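PDB 2G9Z: thiamine pyrophosphokinase from Candida albicans, which catalyses transfer of a pyrophosphate group, in this enzyme family from ATP, to thiamine, forming the cofactor thiamine pyrophosphate. Local coordinates for residues A[254-259]-A[325-330]; A[45-50]-A[249-254]; A[288-293]-A[300-305]. One frame throughout, in Å; residues are numbered along the deposited sequence.

Contact 1 (A[254-259]-A[325-330]); sequences GVNYIS and VECSDD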
loop_
_atom_site.group_PDB
_atom_site.type_symbol
_atom_site.label_atom_id
_atom_site.label_comp_id
_atom_site.label_asym_id
_atom_site.label_seq_id
_atom_site.Cartn_x
_atom_site.Cartn_y
_atom_site.Cartn_z
ATOM N N GLY A 254 6.130 19.995 11.272
ATOM C CA GLY A 254 5.596 21.169 11.937
ATOM C C GLY A 254 4.115 20.995 12.230
ATOM O O GLY A 254 3.623 19.873 12.328
ATOM N N VAL A 255 3.403 22.109 12.365
ATOM C CA VAL A 255 1.976 22.081 12.651
ATOM C C VAL A 255 1.143 22.022 11.369
ATOM O O VAL A 255 1.407 22.739 10.402
ATOM C CB VAL A 255 1.555 23.332 13.464
ATOM C CG1 VAL A 255 0.076 23.255 13.826
ATOM C CG2 VAL A 255 2.395 23.436 14.727
ATOM N N ASN A 256 0.139 21.154 11.367
ATOM C CA ASN A 256 -0.752 21.009 10.222
ATOM C C ASN A 256 -2.185 21.171 10.701
ATOM O O ASN A 256 -2.586 20.567 11.691
ATOM C CB ASN A 256 -0.614 19.614 9.590
ATOM C CG ASN A 256 0.741 19.384 8.954
ATOM O OD1 ASN A 256 0.977 19.739 7.790
ATOM N ND2 ASN A 256 1.643 18.792 9.716
ATOM N N TYR A 257 -2.955 21.997 10.009
ATOM C CA TYR A 257 -4.353 22.177 10.358
ATOM C C TYR A 257 -5.149 21.651 9.173
ATOM O O TYR A 257 -5.074 22.202 8.077
ATOM C CB TYR A 257 -4.680 23.655 10.608
ATOM C CG TYR A 257 -6.162 23.925 10.799
ATOM C CD1 TYR A 257 -6.908 23.205 11.731
ATOM C CD2 TYR A 257 -6.818 24.898 10.042
ATOM C CE1 TYR A 257 -8.274 23.444 11.904
ATOM C CE2 TYR A 257 -8.183 25.146 10.206
ATOM C CZ TYR A 257 -8.903 24.417 11.137
ATOM O OH TYR A 257 -10.250 24.657 11.299
ATOM N N ILE A 258 -5.875 20.561 9.388
ATOM C CA ILE A 258 -6.680 19.960 8.331
ATOM C C ILE A 258 -8.112 20.410 8.569
ATOM O O ILE A 258 -8.669 20.143 9.628
ATOM C CB ILE A 258 -6.621 18.408 8.380
ATOM C CG1 ILE A 258 -5.190 17.916 8.142
ATOM C CG2 ILE A 258 -7.544 17.820 7.326
ATOM C CD1 ILE A 258 -4.234 18.176 9.295
ATOM N N SER A 259 -8.705 21.096 7.593
ATOM C CA SER A 259 -10.071 21.584 7.752
ATOM C C SER A 259 -11.004 21.197 6.616
ATOM O O SER A 259 -10.568 20.872 5.512
ATOM C CB SER A 259 -10.075 23.109 7.913
ATOM O OG SER A 259 -9.640 23.750 6.727
ATOM N N VAL A 325 -2.528 18.259 13.530
ATOM C CA VAL A 325 -1.485 17.266 13.743
ATOM C C VAL A 325 -0.145 17.960 13.623
ATOM O O VAL A 325 0.133 18.642 12.631
ATOM C CB VAL A 325 -1.513 16.110 12.724
ATOM C CG1 VAL A 325 -0.334 15.162 12.995
ATOM C CG2 VAL A 325 -2.828 15.353 12.823
ATOM N N GLU A 326 0.672 17.815 14.656
ATOM C CA GLU A 326 2.008 18.384 14.635
ATOM C C GLU A 326 2.925 17.177 14.493
ATOM O O GLU A 326 2.721 16.165 15.155
ATOM C CB GLU A 326 2.303 19.130 15.933
ATOM C CG GLU A 326 3.721 19.664 16.017
ATOM C CD GLU A 326 3.917 20.601 17.190
ATOM O OE1 GLU A 326 3.407 20.291 18.289
ATOM O OE2 GLU A 326 4.586 21.640 17.018
ATOM N N CYS A 327 3.918 17.271 13.621
ATOM C CA CYS A 327 4.824 16.147 13.413
ATOM C C CYS A 327 6.270 16.608 13.312
ATOM O O CYS A 327 6.549 17.655 12.737
ATOM C CB CYS A 327 4.426 15.398 12.142
ATOM S SG CYS A 327 4.442 16.413 10.646
ATOM N N SER A 328 7.186 15.817 13.864
ATOM C CA SER A 328 8.607 16.164 13.840
ATOM C C SER A 328 9.246 16.043 12.459
ATOM O O SER A 328 10.381 16.468 12.261
ATOM C CB SER A 328 9.377 15.286 14.824
ATOM O OG SER A 328 9.232 13.921 14.493
ATOM N N ASP A 329 8.513 15.458 11.517
ATOM C CA ASP A 329 8.983 15.262 10.142
ATOM C C ASP A 329 7.790 14.905 9.276
ATOM O O ASP A 329 6.746 14.491 9.793
ATOM C CB ASP A 329 9.999 14.121 10.067
ATOM C CG ASP A 329 11.417 14.615 9.917
ATOM O OD1 ASP A 329 11.676 15.382 8.967
ATOM O OD2 ASP A 329 12.269 14.233 10.744
ATOM N N ASP A 330 7.938 15.052 7.964
ATOM C CA ASP A 330 6.844 14.737 7.055
ATOM C C ASP A 330 6.321 13.334 7.339
ATOM O O ASP A 330 7.087 12.422 7.657
ATOM C CB ASP A 330 7.294 14.803 5.590
ATOM C CG ASP A 330 7.627 16.217 5.125
ATOM O OD1 ASP A 330 7.291 17.195 5.831
ATOM O OD2 ASP A 330 8.218 16.347 4.031
#
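Gly254 and Asn256 hydrogen-bond through their backbones to Cys327 and Val325, joining strands 254-259 and 322-327 as antiparallel neighbours in the five-stranded sheet of the beta-rich half of the enzyme. Gly254 N reaches Cys327 O at 2.8 Å in an almost straight bond, and Cys327 N returns one to Gly254 O. Two residues on, Asn256 N and Val325 O lie 2.8 Å apart, a more bent bond, while Val325 N donates to Asn256 O.

Val325 O also takes a second hydrogen from the Asn256 side chain, whose ND2 stands 3.3 Å from it. The backbone and side-chain nitrogens approach this oxygen from opposite faces of its carbonyl plane, and the oxygen lies almost in the plane of the Asn256 amide. With CG anti to the carbonyl carbon (chi1 -67°), the side chain starts out beside its own backbone N. ND2 bonds as well to Lys252 O, and OD1 accepts from Asn45 ND2 of the adjoining strand 45-47, so both ends of this buried amide are paired and its rotation is fixed.

Between the two hydrogen-bonded pairs, Val255 faces Glu326 as a non-hydrogen-bonded pair, and the CA of Glu326 approaches Gly254 O at 3.2 Å in a CA-H...O contact. On the sheet face bearing Asn256, Val325 and Cys327, Leu251 of strand 246-251 packs against Asn256 and Val325; Cys327 SG sits 3.8 Å from Asn256 ND2. The reverse face is partly exposed and carries Val255 and Glu326, whose side chains cross obliquely. Glu326 CG is anti to its backbone N (chi1 176°), and the extended chain beyond it brings carboxylate oxygen OE2 to 3.6 Å from the methyl CG2 of Val255.

Contact 2 (A[45-50]-A[249-254]); sequences NHIQPF and FLLKKG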
loop_
_atom_site.group_PDB
_atom_site.type_symbol
_atom_site.label_atom_id
_atom_site.label_comp_id
_atom_site.label_asym_id
_atom_site.label_seq_id
_atom_site.Cartn_x
_atom_site.Cartn_y
_atom_site.Cartn_z
ATOM N N ASN A 45 0.842 24.655 8.431
ATOM C CA ASN A 45 0.448 24.214 7.103
ATOM C C ASN A 45 -1.052 23.947 7.119
ATOM O O ASN A 45 -1.534 23.146 7.917
ATOM C CB ASN A 45 1.194 22.938 6.712
ATOM C CG ASN A 45 0.839 22.466 5.313
ATOM O OD1 ASN A 45 0.934 23.228 4.351
ATOM N ND2 ASN A 45 0.431 21.204 5.194
ATOM N N HIS A 46 -1.788 24.633 6.251
ATOM C CA HIS A 46 -3.231 24.454 6.170
ATOM C C HIS A 46 -3.537 23.499 5.028
ATOM O O HIS A 46 -3.120 23.730 3.893
ATOM C CB HIS A 46 -3.932 25.794 5.922
ATOM C CG HIS A 46 -5.426 25.722 6.020
ATOM N ND1 HIS A 46 -6.248 26.765 5.648
ATOM C CD2 HIS A 46 -6.246 24.738 6.463
ATOM C CE1 HIS A 46 -7.508 26.426 5.857
ATOM N NE2 HIS A 46 -7.534 25.202 6.352
ATOM N N ILE A 47 -4.249 22.420 5.336
ATOM C CA ILE A 47 -4.612 21.423 4.334
ATOM C C ILE A 47 -6.129 21.298 4.241
ATOM O O ILE A 47 -6.801 21.126 5.254
ATOM C CB ILE A 47 -4.070 20.017 4.690
ATOM C CG1 ILE A 47 -2.602 20.088 5.104
ATOM C CG2 ILE A 47 -4.217 19.099 3.487
ATOM C CD1 ILE A 47 -2.051 18.765 5.608
ATOM N N GLN A 48 -6.656 21.376 3.024
ATOM C CA GLN A 48 -8.091 21.250 2.776
ATOM C C GLN A 48 -8.245 20.156 1.729
ATOM O O GLN A 48 -8.483 20.430 0.552
ATOM C CB GLN A 48 -8.654 22.564 2.245
ATOM C CG GLN A 48 -8.603 23.697 3.244
ATOM C CD GLN A 48 -8.984 25.020 2.621
ATOM O OE1 GLN A 48 -8.215 25.602 1.858
ATOM N NE2 GLN A 48 -10.181 25.496 2.930
ATOM N N PRO A 49 -8.125 18.892 2.155
ATOM C CA PRO A 49 -8.227 17.722 1.274
ATOM C C PRO A 49 -9.525 17.544 0.500
ATOM O O PRO A 49 -9.519 16.979 -0.591
ATOM C CB PRO A 49 -7.998 16.543 2.223
ATOM C CG PRO A 49 -7.322 17.159 3.438
ATOM C CD PRO A 49 -8.033 18.471 3.562
ATOM N N PHE A 50 -10.631 18.039 1.050
ATOM C CA PHE A 50 -11.929 17.825 0.424
ATOM C C PHE A 50 -12.564 18.961 -0.359
ATOM O O PHE A 50 -13.761 18.918 -0.650
ATOM C CB PHE A 50 -12.896 17.327 1.496
ATOM C CG PHE A 50 -12.339 16.205 2.314
ATOM C CD1 PHE A 50 -12.237 14.923 1.780
ATOM C CD2 PHE A 50 -11.851 16.437 3.595
ATOM C CE1 PHE A 50 -11.655 13.892 2.506
ATOM C CE2 PHE A 50 -11.266 15.408 4.330
ATOM C CZ PHE A 50 -11.168 14.132 3.780
ATOM N N PHE A 249 -2.438 11.943 1.613
ATOM C CA PHE A 249 -1.648 13.150 1.432
ATOM C C PHE A 249 -0.552 13.223 2.466
ATOM O O PHE A 249 -0.453 12.378 3.363
ATOM C CB PHE A 249 -2.537 14.401 1.519
ATOM C CG PHE A 249 -3.428 14.435 2.725
ATOM C CD1 PHE A 249 -4.611 13.701 2.754
ATOM C CD2 PHE A 249 -3.075 15.181 3.846
ATOM C CE1 PHE A 249 -5.427 13.710 3.888
ATOM C CE2 PHE A 249 -3.881 15.197 4.981
ATOM C CZ PHE A 249 -5.058 14.459 5.002
ATOM N N LEU A 250 0.270 14.254 2.353
ATOM C CA LEU A 250 1.384 14.397 3.259
ATOM C C LEU A 250 1.190 15.488 4.293
ATOM O O LEU A 250 0.761 16.595 3.975
ATOM C CB LEU A 250 2.658 14.668 2.452
ATOM C CG LEU A 250 4.010 14.409 3.119
ATOM C CD1 LEU A 250 4.162 12.922 3.392
ATOM C CD2 LEU A 250 5.137 14.892 2.207
ATOM N N LEU A 251 1.482 15.152 5.540
ATOM C CA LEU A 251 1.422 16.118 6.620
ATOM C C LEU A 251 2.857 16.628 6.612
ATOM O O LEU A 251 3.794 15.841 6.481
ATOM C CB LEU A 251 1.098 15.432 7.948
ATOM C CG LEU A 251 -0.319 14.870 8.080
ATOM C CD1 LEU A 251 -0.456 14.144 9.405
ATOM C CD2 LEU A 251 -1.329 16.008 7.989
ATOM N N LYS A 252 3.037 17.937 6.725
ATOM C CA LYS A 252 4.380 18.496 6.685
ATOM C C LYS A 252 4.988 18.741 8.053
ATOM O O LYS A 252 4.291 19.107 8.996
ATOM C CB LYS A 252 4.380 19.810 5.903
ATOM C CG LYS A 252 3.870 19.705 4.469
ATOM C CD LYS A 252 4.209 20.972 3.705
ATOM C CE LYS A 252 3.853 20.863 2.227
ATOM N NZ LYS A 252 4.573 21.912 1.436
ATOM N N LYS A 253 6.299 18.533 8.147
ATOM C CA LYS A 253 7.034 18.768 9.384
ATOM C C LYS A 253 6.502 20.057 9.999
ATOM O O LYS A 253 6.432 21.087 9.327
ATOM C CB LYS A 253 8.524 18.929 9.077
ATOM C CG LYS A 253 9.393 19.259 10.280
ATOM C CD LYS A 253 10.855 19.330 9.858
ATOM C CE LYS A 253 11.780 19.530 11.042
ATOM N NZ LYS A 253 13.195 19.638 10.589
ATOM N N GLY A 254 6.130 19.995 11.272
ATOM C CA GLY A 254 5.596 21.169 11.937
ATOM C C GLY A 254 4.115 20.995 12.230
ATOM O O GLY A 254 3.623 19.873 12.328
#
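Ile47 packs on Phe249 and Leu251, and Pro49 on Phe249, in the apolar part of this contact, where strand 45-47 lies across from strand 246-251. The short strand axes come no closer than 9.3 Å, a spacing bridged by side chains, and no hydrogen bond joins the two segments.

The aliphatic contacts centre on Ile47. Its CD1 touches Leu251 CD2 at 3.7 Å, the two side chains crossing at about a right angle, and lies 3.9 Å from the backbone oxygen of Leu250. The same methyl and CG2 meet the CD2-CE2 side of the Phe249 ring, with CD1 4.1 Å from CE2.

A CH-pi contact covers one face of that ring: Pro49 CG lies 4.1 Å from the centroid of Phe249 and 22° off the ring normal, displaced toward CZ and CE1. Phe249 CG sits between its own backbone N and carbonyl carbon (chi1 50°). Ile335 of strand 331-336 also packs on Phe249.

The polar pair meets amide against aliphatic chain. Asn45 sets its amide against CG and CD of the extended Lys252 chain, the two side chains crossing at about a right angle, with ND2 3.8 Å from Lys252 CG and OD1 near CD. The polar ends are engaged separately: Asn45 ND2 donates to Asn256 OD1, and Lys252 NZ donates to Pro235 O.

Largely buried and apolar, this is the face-to-face packing of a beta-sandwich, joining an outermost strand of the five-stranded sheet to a strand of the larger mixed sheet.

Contact 3 (A[288-293]-A[300-305]); sequences PIILNS and MRNWKT. With VNP (3-[(4-amino-2-methylpyrimidin-5-yl)methyl]-5-(2-{[hydroxy(phosphonoamino)phosphoryl]oxy}ethyl)-4-methyl-1,3-thiazol-3-I um), chain N.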
loop_
_atom_site.group_PDB
_atom_site.type_symbol
_atom_site.label_atom_id
_atom_site.label_comp_id
_atom_site.label_asym_id
_atom_site.label_seq_id
_atom_site.Cartn_x
_atom_site.Cartn_y
_atom_site.Cartn_z
ATOM N N PRO A 288 12.443 7.969 14.479
ATOM C CA PRO A 288 10.981 7.972 14.555
ATOM C C PRO A 288 10.419 9.382 14.408
ATOM O O PRO A 288 11.156 10.368 14.477
ATOM C CB PRO A 288 10.710 7.397 15.936
ATOM C CG PRO A 288 11.829 7.967 16.731
ATOM C CD PRO A 288 13.026 7.771 15.819
ATOM N N ILE A 289 9.110 9.465 14.211
ATOM C CA ILE A 289 8.431 10.739 14.064
ATOM C C ILE A 289 7.577 10.974 15.304
ATOM O O ILE A 289 6.823 10.096 15.720
ATOM C CB ILE A 289 7.542 10.738 12.797
ATOM C CG1 ILE A 289 8.436 10.713 11.553
ATOM C CG2 ILE A 289 6.623 11.949 12.791
ATOM C CD1 ILE A 289 7.688 10.757 10.248
ATOM N N ILE A 290 7.714 12.156 15.900
ATOM C CA ILE A 290 6.953 12.499 17.096
ATOM C C ILE A 290 5.666 13.184 16.673
ATOM O O ILE A 290 5.698 14.145 15.909
ATOM C CB ILE A 290 7.721 13.480 18.008
ATOM C CG1 ILE A 290 9.147 12.986 18.246
ATOM C CG2 ILE A 290 6.982 13.628 19.334
ATOM C CD1 ILE A 290 9.231 11.690 18.991
ATOM N N LEU A 291 4.540 12.702 17.186
ATOM C CA LEU A 291 3.248 13.278 16.837
ATOM C C LEU A 291 2.465 13.867 18.010
ATOM O O LEU A 291 2.544 13.392 19.143
ATOM C CB LEU A 291 2.373 12.219 16.163
ATOM C CG LEU A 291 2.856 11.546 14.874
ATOM C CD1 LEU A 291 1.950 10.359 14.548
ATOM C CD2 LEU A 291 2.863 12.551 13.745
ATOM N N ASN A 292 1.706 14.912 17.707
ATOM C CA ASN A 292 0.827 15.574 18.660
ATOM C C ASN A 292 -0.414 15.894 17.853
ATOM O O ASN A 292 -0.341 16.631 16.878
ATOM C CB ASN A 292 1.435 16.873 19.192
ATOM C CG ASN A 292 2.492 16.633 20.244
ATOM O OD1 ASN A 292 2.250 15.953 21.241
ATOM N ND2 ASN A 292 3.674 17.201 20.033
ATOM N N SER A 293 -1.550 15.321 18.232
ATOM C CA SER A 293 -2.776 15.587 17.495
ATOM C C SER A 293 -3.857 16.170 18.386
ATOM O O SER A 293 -3.877 15.933 19.592
ATOM C CB SER A 293 -3.299 14.310 16.829
ATOM O OG SER A 293 -3.672 13.334 17.783
ATOM N N MET A 300 -2.854 11.925 19.959
ATOM C CA MET A 300 -1.517 11.598 20.421
ATOM C C MET A 300 -0.799 12.829 20.955
ATOM O O MET A 300 -1.026 13.949 20.500
ATOM C CB MET A 300 -0.717 10.991 19.259
ATOM C CG MET A 300 -1.252 9.645 18.764
ATOM S SD MET A 300 -0.923 9.317 16.995
ATOM C CE MET A 300 -2.212 10.289 16.248
ATOM N N ARG A 301 0.057 12.611 21.942
ATOM C CA ARG A 301 0.853 13.681 22.516
ATOM C C ARG A 301 2.247 13.095 22.678
ATOM O O ARG A 301 2.419 12.088 23.355
ATOM C CB ARG A 301 0.280 14.130 23.870
ATOM C CG ARG A 301 -1.146 14.694 23.778
ATOM C CD ARG A 301 -1.227 15.805 22.736
ATOM N NE ARG A 301 -2.575 15.963 22.196
ATOM C CZ ARG A 301 -3.609 16.443 22.879
ATOM N NH1 ARG A 301 -3.458 16.825 24.145
ATOM N NH2 ARG A 301 -4.799 16.526 22.298
ATOM N N ASN A 302 3.226 13.706 22.018
ATOM C CA ASN A 302 4.610 13.243 22.081
ATOM C C ASN A 302 4.696 11.742 21.807
ATOM O O ASN A 302 5.511 11.034 22.400
ATOM C CB ASN A 302 5.192 13.565 23.457
ATOM C CG ASN A 302 5.197 15.057 23.744
ATOM O OD1 ASN A 302 5.824 15.837 23.028
ATOM N ND2 ASN A 302 4.490 15.461 24.791
ATOM N N TRP A 303 3.854 11.278 20.888
ATOM C CA TRP A 303 3.776 9.870 20.516
ATOM C C TRP A 303 4.738 9.561 19.368
ATOM O O TRP A 303 4.582 10.093 18.263
ATOM C CB TRP A 303 2.340 9.555 20.100
ATOM C CG TRP A 303 1.964 8.116 20.164
ATOM C CD1 TRP A 303 1.729 7.378 21.287
ATOM C CD2 TRP A 303 1.724 7.247 19.052
ATOM N NE1 TRP A 303 1.349 6.102 20.943
ATOM C CE2 TRP A 303 1.340 5.995 19.576
ATOM C CE3 TRP A 303 1.793 7.408 17.661
ATOM C CZ2 TRP A 303 1.024 4.904 18.758
ATOM C CZ3 TRP A 303 1.481 6.324 16.847
ATOM C CH2 TRP A 303 1.102 5.090 17.399
ATOM N N LYS A 304 5.720 8.700 19.636
ATOM C CA LYS A 304 6.730 8.322 18.644
ATOM C C LYS A 304 6.242 7.199 17.739
ATOM O O LYS A 304 5.857 6.128 18.212
ATOM C CB LYS A 304 8.015 7.865 19.337
ATOM C CG LYS A 304 8.596 8.864 20.312
ATOM C CD LYS A 304 9.795 8.283 21.035
ATOM C CE LYS A 304 10.276 9.211 22.136
ATOM N NZ LYS A 304 11.378 8.598 22.931
ATOM N N THR A 305 6.280 7.443 16.435
ATOM C CA THR A 305 5.824 6.451 15.475
ATOM C C THR A 305 6.885 6.078 14.439
ATOM O O THR A 305 7.672 6.919 13.999
ATOM C CB THR A 305 4.565 6.946 14.735
ATOM O OG1 THR A 305 4.061 5.894 13.900
ATOM C CG2 THR A 305 4.886 8.174 13.878
HETATM O O2G VNP N . -12.362 -0.605 13.191
HETATM P PG VNP N . -11.692 -0.901 11.761
HETATM O O3G VNP N . -11.268 0.358 11.108
HETATM O O1G VNP N . -12.814 -1.672 10.902
HETATM N N3B VNP N . -10.447 -1.921 11.982
HETATM P PB VNP N . -10.664 -2.986 13.188
HETATM O O2B VNP N . -9.581 -3.993 13.125
HETATM O O1B VNP N . -12.058 -3.473 13.121
HETATM O O1 VNP N . -10.502 -2.106 14.528
HETATM C C7 VNP N . -9.309 -1.395 14.883
HETATM C C12 VNP N . -9.292 -1.324 16.411
HETATM C C11 VNP N . -8.184 -0.484 17.056
HETATM C C10 VNP N . -8.369 1.035 17.016
HETATM C CM4 VNP N . -9.747 1.701 17.020
HETATM S S1 VNP N . -6.497 -0.624 16.381
HETATM C C9 VNP N . -6.102 1.027 16.806
HETATM N N5 VNP N . -7.228 1.728 16.954
HETATM C C7A VNP N . -7.245 3.199 16.962
HETATM C C5A VNP N . -5.941 3.830 17.461
HETATM C C6A VNP N . -5.265 4.641 16.558
HETATM N N1A VNP N . -4.181 5.303 16.917
HETATM C C2A VNP N . -3.698 5.210 18.163
HETATM C CM2 VNP N . -2.460 6.020 18.557
HETATM N N3A VNP N . -4.310 4.433 19.067
HETATM C C4A VNP N . -5.415 3.744 18.746
HETATM N N4A VNP N . -5.995 2.987 19.675
HETATM O O HOH W 1 5.263 18.381 22.255
#
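Leu291 packs against Met300 and Trp303, two residues of the pocket that holds the thiamine moiety of the bound imidodiphosphate analogue, across an antiparallel hairpin. The pyrimidine methyl CM2 of the ligand lies over one face of the Trp303 indole, offset toward the rim and 3.7 Å from CZ2. Met300 CG occupies the same face, itself 3.8 Å from CM2. Leu291 CD1 comes to the edge of the indole and lies 3.9 Å from Met300 SD, the leucine and methionine running side by side. Thr305 CG2 closes on the same leucine methyl.

Backbone bonds pair Ile289 with Thr305 and Leu291 with Trp303. Asn302 and Trp303 together face Leu291, forming a G1 beta bulge. The extra residue is held by Asn292, whose OD1 accepts from Asn302 N at 2.6 Å, the donor standing above the amide plane. One water ties the two side chains further, accepting from Asn292 ND2 and donating to Asn302 OD1; the two amide planes are 87° apart.

Past the bulge, Ser293 N donates to Met300 O. Ser293 OG, lodged between its backbone N and carbonyl carbon (chi1 64°), receives Met300 N at 2.7 Å and also pairs with Asp299 OD1. Arg301 grips Ser293 O side-on, with NE and NH2 each 2.9 Å away and the oxygen near the guanidinium plane. The Arg301 chain, bent at chi2, also touches Gln23 and Ile25 of strand 23-26.

The division of labour implies that polar bonds to Asn292 and Ser293 hold the bulged strand in place, while the neutral methyl end of the pyrimidine is met by the Met300 side chain and the Trp303 ring through van der Waals contact, with Leu291 behind them.

How the contacts relate
Contacts 1 and 3 are both antiparallel strand pairings within the five-stranded sheet, and Glu326 N to Asn292 O links them where strands 322-327 and 289-294 adjoin. Contact 2 instead packs that sheet against the larger one and is the most buried of the three. It shares Gly254 with contact 1, just after the turn from strand 246-251 into strand 254-259, and Tyr257 N to Asn45 O joins the two through neighbouring strands. The chemistry follows position: apolar side chains between sheets in contact 2, mainly backbone bonds in contact 1, and backbone, side-chain and water bonds in contact 3, which is farthest from the chain centre and directly touches the ligand.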